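Local structure of 3'-5'-exonuclease (Saccharomyces cerevisiae, 3E2V) at residues A[45-49]-A[50-54]; A[291-295]-A[296-300]; A[301-304]-A[305-309]; A[366-369]-A[370-374]. The protein probably cuts double-stranded DNA without obvious specificity and trims it from the 3' end, as a metal-dependent hydrolase of the TatD family. All blocks are in the same frame, centred on the assembly; numbering follows the deposited sequence. Where two conformers were deposited one is given.

Interaction 1 of 4, residues A[45-49]-A[50-54]; sequences ERAAQ and RHVKN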
loop_
_atom_site.group_PDB
_atom_site.type_symbol
_atom_site.label_atom_id
_atom_site.label_comp_id
_atom_site.label_asym_id
_atom_site.label_seq_id
_atom_site.Cartn_x
_atom_site.Cartn_y
_atom_site.Cartn_z
ATOM N N GLU A 45 -19.195 1.342 5.406
ATOM C CA GLU A 45 -20.196 0.668 6.241
ATOM C C GLU A 45 -20.150 -0.854 6.067
ATOM O O GLU A 45 -20.227 -1.603 7.055
ATOM C CB GLU A 45 -21.598 1.240 5.963
ATOM C CG GLU A 45 -21.707 2.699 6.394
ATOM C CD GLU A 45 -22.997 3.405 5.979
ATOM O OE1 GLU A 45 -23.799 2.837 5.208
ATOM O OE2 GLU A 45 -23.195 4.547 6.451
ATOM N N ARG A 46 -20.008 -1.326 4.827
ATOM C CA ARG A 46 -19.869 -2.765 4.560
ATOM C C ARG A 46 -18.618 -3.318 5.242
ATOM O O ARG A 46 -18.656 -4.394 5.857
ATOM C CB ARG A 46 -19.814 -3.069 3.063
ATOM C CG ARG A 46 -21.138 -2.858 2.358
ATOM C CD ARG A 46 -21.090 -3.358 0.946
ATOM N NE ARG A 46 -20.308 -2.534 0.008
ATOM C CZ ARG A 46 -20.769 -1.441 -0.594
ATOM N NH1 ARG A 46 -21.978 -0.952 -0.295
ATOM N NH2 ARG A 46 -19.995 -0.801 -1.465
ATOM N N ALA A 47 -17.506 -2.589 5.132
ATOM C CA ALA A 47 -16.269 -3.036 5.758
ATOM C C ALA A 47 -16.404 -3.132 7.288
ATOM O O ALA A 47 -15.960 -4.102 7.903
ATOM C CB ALA A 47 -15.109 -2.105 5.354
ATOM N N ALA A 48 -17.026 -2.119 7.894
ATOM C CA ALA A 48 -17.202 -2.084 9.358
ATOM C C ALA A 48 -18.071 -3.256 9.818
ATOM O O ALA A 48 -17.806 -3.894 10.850
ATOM C CB ALA A 48 -17.814 -0.771 9.794
ATOM N N GLN A 49 -19.092 -3.561 9.027
ATOM C CA GLN A 49 -19.985 -4.679 9.320
ATOM C C GLN A 49 -19.236 -6.010 9.261
ATOM O O GLN A 49 -19.594 -6.961 9.973
ATOM C CB GLN A 49 -21.177 -4.667 8.358
ATOM C CG GLN A 49 -22.240 -5.703 8.716
ATOM C CD GLN A 49 -23.542 -5.493 7.973
ATOM O OE1 GLN A 49 -24.012 -4.354 7.806
ATOM N NE2 GLN A 49 -24.131 -6.584 7.528
ATOM N N ARG A 50 -18.198 -6.085 8.420
ATOM C CA ARG A 50 -17.348 -7.275 8.343
ATOM C C ARG A 50 -16.029 -7.107 9.130
ATOM O O ARG A 50 -14.996 -7.691 8.791
ATOM C CB ARG A 50 -17.103 -7.688 6.882
ATOM C CG ARG A 50 -18.363 -7.826 6.016
ATOM C CD ARG A 50 -19.402 -8.733 6.687
ATOM N NE ARG A 50 -18.785 -10.013 7.056
ATOM C CZ ARG A 50 -19.230 -10.796 8.036
ATOM N NH1 ARG A 50 -20.296 -10.436 8.752
ATOM N NH2 ARG A 50 -18.601 -11.940 8.290
ATOM N N HIS A 51 -16.106 -6.311 10.193
ATOM C CA HIS A 51 -15.109 -6.250 11.274
ATOM C C HIS A 51 -13.820 -5.528 10.924
ATOM O O HIS A 51 -12.840 -5.623 11.669
ATOM C CB HIS A 51 -14.805 -7.647 11.831
ATOM C CG HIS A 51 -16.031 -8.490 12.025
ATOM N ND1 HIS A 51 -17.039 -8.148 12.906
ATOM C CD2 HIS A 51 -16.425 -9.637 11.422
ATOM C CE1 HIS A 51 -18.001 -9.053 12.838
ATOM N NE2 HIS A 51 -17.653 -9.968 11.952
ATOM N N VAL A 52 -13.834 -4.789 9.818
ATOM C CA VAL A 52 -12.696 -3.936 9.484
ATOM C C VAL A 52 -12.776 -2.680 10.336
ATOM O O VAL A 52 -13.750 -1.920 10.263
ATOM C CB VAL A 52 -12.613 -3.607 7.977
ATOM C CG1 VAL A 52 -11.266 -2.937 7.648
ATOM C CG2 VAL A 52 -12.805 -4.872 7.149
ATOM N N LYS A 53 -11.740 -2.464 11.144
ATOM C CA LYS A 53 -11.724 -1.357 12.076
ATOM C C LYS A 53 -10.959 -0.157 11.542
ATOM O O LYS A 53 -11.328 0.986 11.801
ATOM C CB LYS A 53 -11.122 -1.791 13.416
ATOM C CG LYS A 53 -11.770 -3.020 14.020
ATOM C CD LYS A 53 -13.255 -2.819 14.329
ATOM C CE LYS A 53 -13.858 -4.123 14.804
ATOM N NZ LYS A 53 -15.313 -3.955 15.093
ATOM N N ASN A 54 -9.863 -0.409 10.830
ATOM C CA ASN A 54 -8.959 0.652 10.385
ATOM C C ASN A 54 -8.530 0.315 8.964
ATOM O O ASN A 54 -8.551 -0.864 8.581
ATOM C CB ASN A 54 -7.671 0.675 11.226
ATOM C CG ASN A 54 -7.848 1.257 12.611
ATOM O OD1 ASN A 54 -7.090 2.157 13.001
ATOM N ND2 ASN A 54 -8.788 0.741 13.366
HETATM O O HOH W 1 -16.632 -2.652 12.890
HETATM O O HOH W 2 -22.789 -8.958 8.115
#
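Ala-47 O is gripped by two backbone donors where helix 40-49 ends. Val-52 N reaches it at 2.9 Å with an N-H...O angle of 156°, arriving from above the carbonyl plane; Arg-50 N also points to it, but the bond is weak, and the same N-H makes a better one of 3.1 Å to Arg-46 O. At the next carbonyl, His-51 N donates to Ala-48 O at 3.0 Å, standing well out of that carbonyl's plane (69°). A water that accepts from Lys-53 NZ donates a second hydrogen bond to Ala-48 O, tying the helix end to the lysine tip. Beside these backbone bonds, Ala-47 CB lies against Val-52 CB at 3.9 Å, the apolar contact that accompanies this kind of helix end. The Arg-50 chain turns back on itself: bent at chi2 and chi3, it lays CG on Arg-46 O at 3.4 Å and CD near Gln-49 O. Its NH1 shares a water with Gln-49 NE2, while NH2 forms a salt bridge with Glu-363. With an alanine here, Glu-363 would probably lose its charged mate and the carbonyl of Arg-46 the cover of CG. Over one face of the His-51 imidazole, offset toward the rim, sits Gln-49 O, 3.9 Å above the ring plane. His-51 has positive phi (75°), and the pair of bonds from Val-52 N to Ala-47 O and from His-51 N to Ala-48 O defines a Schellman motif, here turning the chain from helix 40-49 into barrel strand 52-57.

Interaction 2 of 4, residues A[291-295]-A[296-300]; sequences KQIPT and ERLLL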
loop_
_atom_site.group_PDB
_atom_site.type_symbol
_atom_site.label_atom_id
_atom_site.label_comp_id
_atom_site.label_asym_id
_atom_site.label_seq_id
_atom_site.Cartn_x
_atom_site.Cartn_y
_atom_site.Cartn_z
ATOM N N LYS A 291 3.217 -19.401 2.982
ATOM C CA LYS A 291 3.378 -20.300 4.131
ATOM C C LYS A 291 4.711 -20.047 4.840
ATOM O O LYS A 291 4.809 -20.268 6.048
ATOM C CB LYS A 291 3.262 -21.767 3.703
ATOM C CG LYS A 291 3.111 -22.733 4.871
ATOM C CD LYS A 291 2.747 -24.126 4.393
ATOM C CE LYS A 291 2.648 -25.093 5.555
ATOM N NZ LYS A 291 2.425 -26.494 5.076
ATOM N N GLN A 292 5.708 -19.566 4.088
ATOM C CA GLN A 292 7.054 -19.316 4.624
ATOM C C GLN A 292 7.237 -17.948 5.276
ATOM O O GLN A 292 8.278 -17.683 5.887
ATOM C CB GLN A 292 8.115 -19.498 3.537
ATOM C CG GLN A 292 8.168 -20.922 2.964
ATOM C CD GLN A 292 9.000 -21.014 1.707
ATOM O OE1 GLN A 292 8.949 -20.134 0.847
ATOM N NE2 GLN A 292 9.759 -22.101 1.579
ATOM N N ILE A 293 6.246 -17.069 5.147
ATOM C CA ILE A 293 6.337 -15.768 5.819
ATOM C C ILE A 293 6.128 -15.950 7.330
ATOM O O ILE A 293 5.092 -16.471 7.748
ATOM C CB ILE A 293 5.264 -14.777 5.316
ATOM C CG1 ILE A 293 5.342 -14.585 3.794
ATOM C CG2 ILE A 293 5.435 -13.422 6.031
ATOM C CD1 ILE A 293 4.095 -13.907 3.190
ATOM N N PRO A 294 7.089 -15.516 8.165
ATOM C CA PRO A 294 6.839 -15.633 9.614
ATOM C C PRO A 294 5.532 -14.942 9.991
ATOM O O PRO A 294 5.278 -13.803 9.578
ATOM C CB PRO A 294 8.032 -14.908 10.233
ATOM C CG PRO A 294 9.148 -15.100 9.190
ATOM C CD PRO A 294 8.410 -14.917 7.878
ATOM N N THR A 295 4.692 -15.637 10.755
ATOM C CA THR A 295 3.325 -15.168 10.974
ATOM C C THR A 295 3.253 -13.758 11.572
ATOM O O THR A 295 2.390 -12.966 11.178
ATOM C CB THR A 295 2.538 -16.207 11.797
ATOM O OG1 THR A 295 2.491 -17.422 11.043
ATOM C CG2 THR A 295 1.112 -15.722 12.097
ATOM N N GLU A 296 4.157 -13.430 12.492
ATOM C CA GLU A 296 4.177 -12.090 13.075
ATOM C C GLU A 296 4.767 -11.009 12.158
ATOM O O GLU A 296 4.776 -9.824 12.515
ATOM C CB GLU A 296 4.893 -12.112 14.433
ATOM C CG GLU A 296 6.407 -11.965 14.372
ATOM C CD GLU A 296 7.170 -13.223 13.994
ATOM O OE1 GLU A 296 6.562 -14.228 13.582
ATOM O OE2 GLU A 296 8.420 -13.206 14.140
ATOM N N ARG A 297 5.241 -11.419 10.983
ATOM C CA ARG A 297 5.759 -10.455 10.018
ATOM C C ARG A 297 4.856 -10.304 8.803
ATOM O O ARG A 297 5.211 -9.625 7.839
ATOM C CB ARG A 297 7.188 -10.825 9.636
ATOM C CG ARG A 297 8.127 -10.667 10.864
ATOM C CD ARG A 297 9.506 -11.155 10.607
ATOM N NE ARG A 297 10.192 -10.223 9.726
ATOM C CZ ARG A 297 11.412 -10.401 9.247
ATOM N NH1 ARG A 297 12.126 -11.494 9.550
ATOM N NH2 ARG A 297 11.917 -9.483 8.447
ATOM N N LEU A 298 3.673 -10.904 8.886
ATOM C CA LEU A 298 2.696 -10.918 7.793
ATOM C C LEU A 298 1.617 -9.895 8.105
ATOM O O LEU A 298 1.053 -9.894 9.205
ATOM C CB LEU A 298 2.077 -12.326 7.709
ATOM C CG LEU A 298 1.178 -12.665 6.512
ATOM C CD1 LEU A 298 1.330 -14.165 6.257
ATOM C CD2 LEU A 298 -0.288 -12.287 6.740
ATOM N N LEU A 299 1.322 -9.028 7.135
ATOM C CA LEU A 299 0.224 -8.069 7.272
ATOM C C LEU A 299 -0.813 -8.329 6.202
ATOM O O LEU A 299 -0.476 -8.785 5.112
ATOM C CB LEU A 299 0.738 -6.630 7.148
ATOM C CG LEU A 299 1.907 -6.298 8.079
ATOM C CD1 LEU A 299 2.350 -4.873 7.816
ATOM C CD2 LEU A 299 1.552 -6.494 9.566
ATOM N N LEU A 300 -2.081 -8.075 6.524
ATOM C CA LEU A 300 -3.173 -8.370 5.594
ATOM C C LEU A 300 -3.658 -7.098 4.914
ATOM O O LEU A 300 -3.665 -6.009 5.509
ATOM C CB LEU A 300 -4.341 -9.004 6.359
ATOM C CG LEU A 300 -4.060 -10.337 7.044
ATOM C CD1 LEU A 300 -5.250 -10.756 7.925
ATOM C CD2 LEU A 300 -3.811 -11.364 5.962
HETATM O O HOH W 3 1.456 -10.170 11.905
#
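Leu-298 packs back on Ile-293 across a tight turn, and its side chain can be followed atom by atom. CB lies 3.9 Å from Ile-293 CG2 and also rests near Thr-295 O. With CG anti to the backbone N (chi1 -171°), the branch swings over the isoleucine, and CD1 comes to 4.1 Å from Ile-293 CB and equally near Ile-293 CD1. The two side chains cross at about a right angle, so CB and CD1 of the leucine meet separate parts of the isoleucine. The turn that brings them together is held by Arg-297 N donating to Pro-294 O at 2.8 Å, the N-H...O angle being 153° and the donor above the carbonyl plane. A weaker bond of 3.3 Å runs from Leu-298 N to Thr-295 O. A water donates to both Thr-295 O and Leu-298 O, linking the turn to the first residue of the strand. Pro-294 CB touches two side chains: Arg-297 CD at 4.0 Å and Glu-296 OE1 at 3.7 Å. The glutamate reaches it because CG stands between the backbone N and carbonyl carbon (chi1 86°) and the chain then bends at chi2, folding the carboxylate back over the turn. The Arg-297 guanidinium finds its main partner in Ile-272 O. This short 3-10 turn leads from helix 284-291 into strand 298-300: Ile-293 also packs on Ile-274 of strand 272-276 and Leu-262 of helix 259-268, while Leu-298 meets Val-369 of helix 362-373.

Interaction 3 of 4, residues A[301-304]-A[305-309]; sequences ETDA and PWCEI. With MG (magnesium ion), chain E.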
loop_
_atom_site.group_PDB
_atom_site.type_symbol
_atom_site.label_atom_id
_atom_site.label_comp_id
_atom_site.label_asym_id
_atom_site.label_seq_id
_atom_site.Cartn_x
_atom_site.Cartn_y
_atom_site.Cartn_z
ATOM N N GLU A 301 -4.104 -7.250 3.669
ATOM C CA GLU A 301 -4.592 -6.130 2.867
ATOM C C GLU A 301 -5.466 -6.676 1.777
ATOM O O GLU A 301 -5.379 -7.869 1.438
ATOM C CB GLU A 301 -3.447 -5.329 2.229
ATOM C CG GLU A 301 -2.204 -6.157 1.938
ATOM C CD GLU A 301 -1.311 -5.523 0.876
ATOM O OE1 GLU A 301 -1.816 -5.223 -0.222
ATOM O OE2 GLU A 301 -0.111 -5.353 1.140
ATOM N N THR A 302 -6.326 -5.813 1.235
ATOM C CA THR A 302 -7.144 -6.216 0.084
ATOM C C THR A 302 -6.600 -5.711 -1.248
ATOM O O THR A 302 -6.792 -6.349 -2.293
ATOM C CB THR A 302 -8.619 -5.735 0.170
ATOM O OG1 THR A 302 -8.670 -4.298 0.251
ATOM C CG2 THR A 302 -9.363 -6.395 1.325
ATOM N N ASP A 303 -5.921 -4.559 -1.236
ATOM C CA ASP A 303 -5.586 -3.834 -2.483
ATOM C C ASP A 303 -6.843 -3.420 -3.244
ATOM O O ASP A 303 -6.772 -3.126 -4.450
ATOM C CB ASP A 303 -4.614 -4.627 -3.382
ATOM C CG ASP A 303 -3.765 -3.721 -4.243
ATOM O OD1 ASP A 303 -3.347 -2.645 -3.744
ATOM O OD2 ASP A 303 -3.508 -4.084 -5.416
ATOM N N ALA A 304 -7.976 -3.359 -2.537
ATOM C CA ALA A 304 -9.241 -2.982 -3.201
ATOM C C ALA A 304 -9.039 -1.661 -3.978
ATOM O O ALA A 304 -8.384 -0.732 -3.484
ATOM C CB ALA A 304 -10.323 -2.851 -2.194
ATOM N N PRO A 305 -9.584 -1.553 -5.194
ATOM C CA PRO A 305 -10.544 -2.448 -5.840
ATOM C C PRO A 305 -9.950 -3.638 -6.586
ATOM O O PRO A 305 -10.697 -4.365 -7.250
ATOM C CB PRO A 305 -11.222 -1.522 -6.847
ATOM C CG PRO A 305 -10.078 -0.666 -7.328
ATOM C CD PRO A 305 -9.253 -0.390 -6.055
ATOM N N TRP A 306 -8.634 -3.810 -6.511
ATOM C CA TRP A 306 -7.918 -4.894 -7.185
ATOM C C TRP A 306 -7.867 -6.146 -6.324
ATOM O O TRP A 306 -8.314 -6.146 -5.170
ATOM C CB TRP A 306 -6.484 -4.434 -7.481
ATOM C CG TRP A 306 -6.447 -3.035 -8.027
ATOM C CD1 TRP A 306 -5.916 -1.921 -7.423
ATOM C CD2 TRP A 306 -6.985 -2.598 -9.274
ATOM N NE1 TRP A 306 -6.087 -0.823 -8.228
ATOM C CE2 TRP A 306 -6.741 -1.206 -9.370
ATOM C CE3 TRP A 306 -7.645 -3.249 -10.329
ATOM C CZ2 TRP A 306 -7.143 -0.448 -10.481
ATOM C CZ3 TRP A 306 -8.041 -2.494 -11.438
ATOM C CH2 TRP A 306 -7.785 -1.108 -11.500
ATOM N N CYS A 307 -7.357 -7.227 -6.916
ATOM C CA CYS A 307 -6.996 -8.439 -6.174
ATOM C C CYS A 307 -8.161 -9.219 -5.573
ATOM O O CYS A 307 -8.022 -9.867 -4.524
ATOM C CB CYS A 307 -5.924 -8.130 -5.126
ATOM S SG CYS A 307 -4.381 -7.478 -5.849
ATOM N N GLU A 308 -9.302 -9.196 -6.267
ATOM C CA GLU A 308 -10.425 -10.074 -5.893
ATOM C C GLU A 308 -9.940 -11.520 -5.871
ATOM O O GLU A 308 -9.226 -11.945 -6.769
ATOM C CB GLU A 308 -11.565 -9.928 -6.903
ATOM C CG GLU A 308 -12.820 -10.695 -6.543
ATOM C CD GLU A 308 -13.882 -10.658 -7.639
ATOM O OE1 GLU A 308 -13.617 -10.112 -8.744
ATOM O OE2 GLU A 308 -14.987 -11.210 -7.405
ATOM N N ILE A 309 -10.321 -12.253 -4.835
ATOM C CA ILE A 309 -10.090 -13.700 -4.782
ATOM C C ILE A 309 -11.148 -14.380 -5.655
ATOM O O ILE A 309 -12.349 -14.276 -5.381
ATOM C CB ILE A 309 -10.113 -14.206 -3.340
ATOM C CG1 ILE A 309 -8.866 -13.692 -2.593
ATOM C CG2 ILE A 309 -10.148 -15.726 -3.291
ATOM C CD1 ILE A 309 -8.978 -13.759 -1.082
HETATM MG MG MG E . -1.408 -1.754 -4.455
HETATM O O HOH W 4 -7.446 -8.961 -2.025
HETATM O O HOH W 5 -2.446 -1.100 -6.112
HETATM O O HOH W 6 -0.819 -3.326 -5.563
HETATM O O HOH W 7 -1.884 0.069 -3.628
HETATM O O HOH W 8 0.785 -0.873 -5.484
#
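The loop following strand 298-300 contributes Asp-303 to the magnesium site. Asp-303 OD1 binds magnesium at 2.2 Å, and His-253 is the other protein ligand; four waters lie within 2.6 Å of the metal. Asp-303 OD2 instead accepts a hydrogen bond from one metal-bound water and a weak one from another, so the carboxylate holds the metal directly and through its water shell. Asn-20 also donates to OD1. OD2 further faces Cys-307 SG at 3.5 Å, and that sulfur is fixed by its disulfide to Cys-279. The backbone makes a type VIa turn: Trp-306 N donates to Asp-303 O at 2.9 Å (N-H...O angle 140°), spanning the cis peptide before Pro-305, whose CG sits 3.9 Å above the centre of the tryptophan ring. Ala-304 N bonds to Thr-302 OG1 in an ST turn, at 3.0 Å. A water bridges Thr-302 O and Cys-307 O. The split between OD1 on the ion and OD2 on its waters fixes the rotation of the carboxylate, so that one oxygen stays directed at the metal and the other at its hydration shell.

Interaction 4 of 4, residues A[366-369]-A[370-374]; sequences AIVV and SEVKD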
loop_
_atom_site.group_PDB
_atom_site.type_symbol
_atom_site.label_atom_id
_atom_site.label_comp_id
_atom_site.label_asym_id
_atom_site.label_seq_id
_atom_site.Cartn_x
_atom_site.Cartn_y
_atom_site.Cartn_z
ATOM N N ALA A 366 -7.860 -13.400 5.281
ATOM C CA ALA A 366 -7.502 -14.017 6.562
ATOM C C ALA A 366 -7.820 -15.526 6.548
ATOM O O ALA A 366 -7.014 -16.343 6.995
ATOM C CB ALA A 366 -8.230 -13.326 7.703
ATOM N N ILE A 367 -8.972 -15.888 5.989
ATOM C CA ILE A 367 -9.359 -17.311 5.913
ATOM C C ILE A 367 -8.323 -18.074 5.106
ATOM O O ILE A 367 -7.830 -19.127 5.520
ATOM C CB ILE A 367 -10.733 -17.477 5.239
ATOM C CG1 ILE A 367 -11.824 -17.122 6.240
ATOM C CG2 ILE A 367 -10.927 -18.917 4.709
ATOM C CD1 ILE A 367 -13.186 -16.859 5.555
ATOM N N VAL A 368 -7.969 -17.539 3.944
ATOM C CA VAL A 368 -7.009 -18.236 3.090
ATOM C C VAL A 368 -5.647 -18.386 3.788
ATOM O O VAL A 368 -5.061 -19.473 3.796
ATOM C CB VAL A 368 -6.853 -17.517 1.735
ATOM C CG1 VAL A 368 -5.721 -18.137 0.910
ATOM C CG2 VAL A 368 -8.182 -17.535 0.968
ATOM N N VAL A 369 -5.145 -17.303 4.370
ATOM C CA VAL A 369 -3.828 -17.344 4.997
ATOM C C VAL A 369 -3.830 -18.329 6.173
ATOM O O VAL A 369 -2.873 -19.084 6.342
ATOM C CB VAL A 369 -3.374 -15.917 5.408
ATOM C CG1 VAL A 369 -2.101 -15.973 6.259
ATOM C CG2 VAL A 369 -3.135 -15.059 4.160
ATOM N N SER A 370 -4.920 -18.344 6.938
ATOM C CA SER A 370 -5.008 -19.235 8.088
ATOM C C SER A 370 -4.983 -20.703 7.649
ATOM O O SER A 370 -4.294 -21.527 8.265
ATOM C CB SER A 370 -6.258 -18.917 8.908
ATOM O OG SER A 370 -7.424 -19.388 8.263
ATOM N N GLU A 371 -5.695 -21.027 6.571
ATOM C CA GLU A 371 -5.719 -22.402 6.066
ATOM C C GLU A 371 -4.374 -22.808 5.474
ATOM O O GLU A 371 -3.880 -23.916 5.720
ATOM C CB GLU A 371 -6.851 -22.582 5.044
ATOM C CG GLU A 371 -8.240 -22.528 5.671
ATOM C CD GLU A 371 -8.560 -23.777 6.483
ATOM O OE1 GLU A 371 -8.314 -24.887 5.970
ATOM O OE2 GLU A 371 -9.045 -23.635 7.617
ATOM N N VAL A 372 -3.765 -21.911 4.708
ATOM C CA VAL A 372 -2.467 -22.182 4.107
ATOM C C VAL A 372 -1.396 -22.446 5.170
ATOM O O VAL A 372 -0.586 -23.366 5.030
ATOM C CB VAL A 372 -2.037 -21.022 3.177
ATOM C CG1 VAL A 372 -0.573 -21.131 2.799
ATOM C CG2 VAL A 372 -2.905 -21.000 1.928
ATOM N N LYS A 373 -1.406 -21.649 6.231
ATOM C CA LYS A 373 -0.385 -21.755 7.280
ATOM C C LYS A 373 -0.726 -22.751 8.375
ATOM O O LYS A 373 0.112 -23.010 9.254
ATOM C CB LYS A 373 -0.181 -20.393 7.927
ATOM C CG LYS A 373 0.587 -19.421 7.100
ATOM C CD LYS A 373 0.741 -18.137 7.895
ATOM C CE LYS A 373 2.052 -17.464 7.606
ATOM N NZ LYS A 373 3.225 -18.269 8.034
ATOM N N ASP A 374 -1.943 -23.281 8.356
ATOM C CA ASP A 374 -2.414 -24.162 9.428
ATOM C C ASP A 374 -2.260 -23.460 10.792
ATOM O O ASP A 374 -1.719 -24.011 11.760
ATOM C CB ASP A 374 -1.673 -25.510 9.391
ATOM C CG ASP A 374 -2.304 -26.548 10.301
ATOM O OD1 ASP A 374 -3.519 -26.444 10.606
ATOM O OD2 ASP A 374 -1.571 -27.470 10.715
#
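Backbone bonds of the regular i to i+4 kind run through these two turns of alpha helix. Ser-370 N meets Ala-366 O, Glu-371 N meets Ile-367 O at 3.0 Å, and Lys-373 N meets Val-369 O; the straightest is Val-372 N to Val-368 O, at 2.9 Å with an N-H...O angle of 167°. In one of two conformers Ser-370 OG also lies near Ile-367 O, a bond that remains doubtful. The helix ends in a Schellman motif, with Asp-374 at positive phi (55°) and a weak bond from Asp-374 N to Glu-371 O. Apolar contacts follow the same spacing. Val-368 CG1 and Val-372 CG2 are 4.1 Å apart, the two side chains side by side and pointing the same way. In a like manner Val-369 CG1 lies 3.9 Å from Lys-373 CD, so the aliphatic part of Lys-373 packs on Val-369 while NZ goes on to Ile-293 O. Among charged groups, Glu-371 OE1 forms a salt bridge with Lys-321. Helix 362-373 is thus set between neighbours: Val-369 touches Leu-298 of strand 298-300 and Leu-380 of helix 377-392, whereas Glu-371 and Val-372 meet Tyr-318 of helix 316-325.

The four contacts come in series along a TIM-barrel chain. Interaction 1 leads into strand 52-57, and interaction 2 into strand 298-300, the eighth in sheet order; their centres are about 22 Å apart. Interaction 3 follows interaction 2 directly in sequence, with centres about 18 Å apart, so one strand runs between a turn at its start and the metal-binding loop at its end. Interaction 4 lies on helix 362-373, its centre about 11 Å from that of interaction 2, and the two touch where the lysine at the end of that helix meets backbone carbonyls of 291-295. The helix is thereby fastened to the strand's entry, while the magnesium site sits at its exit.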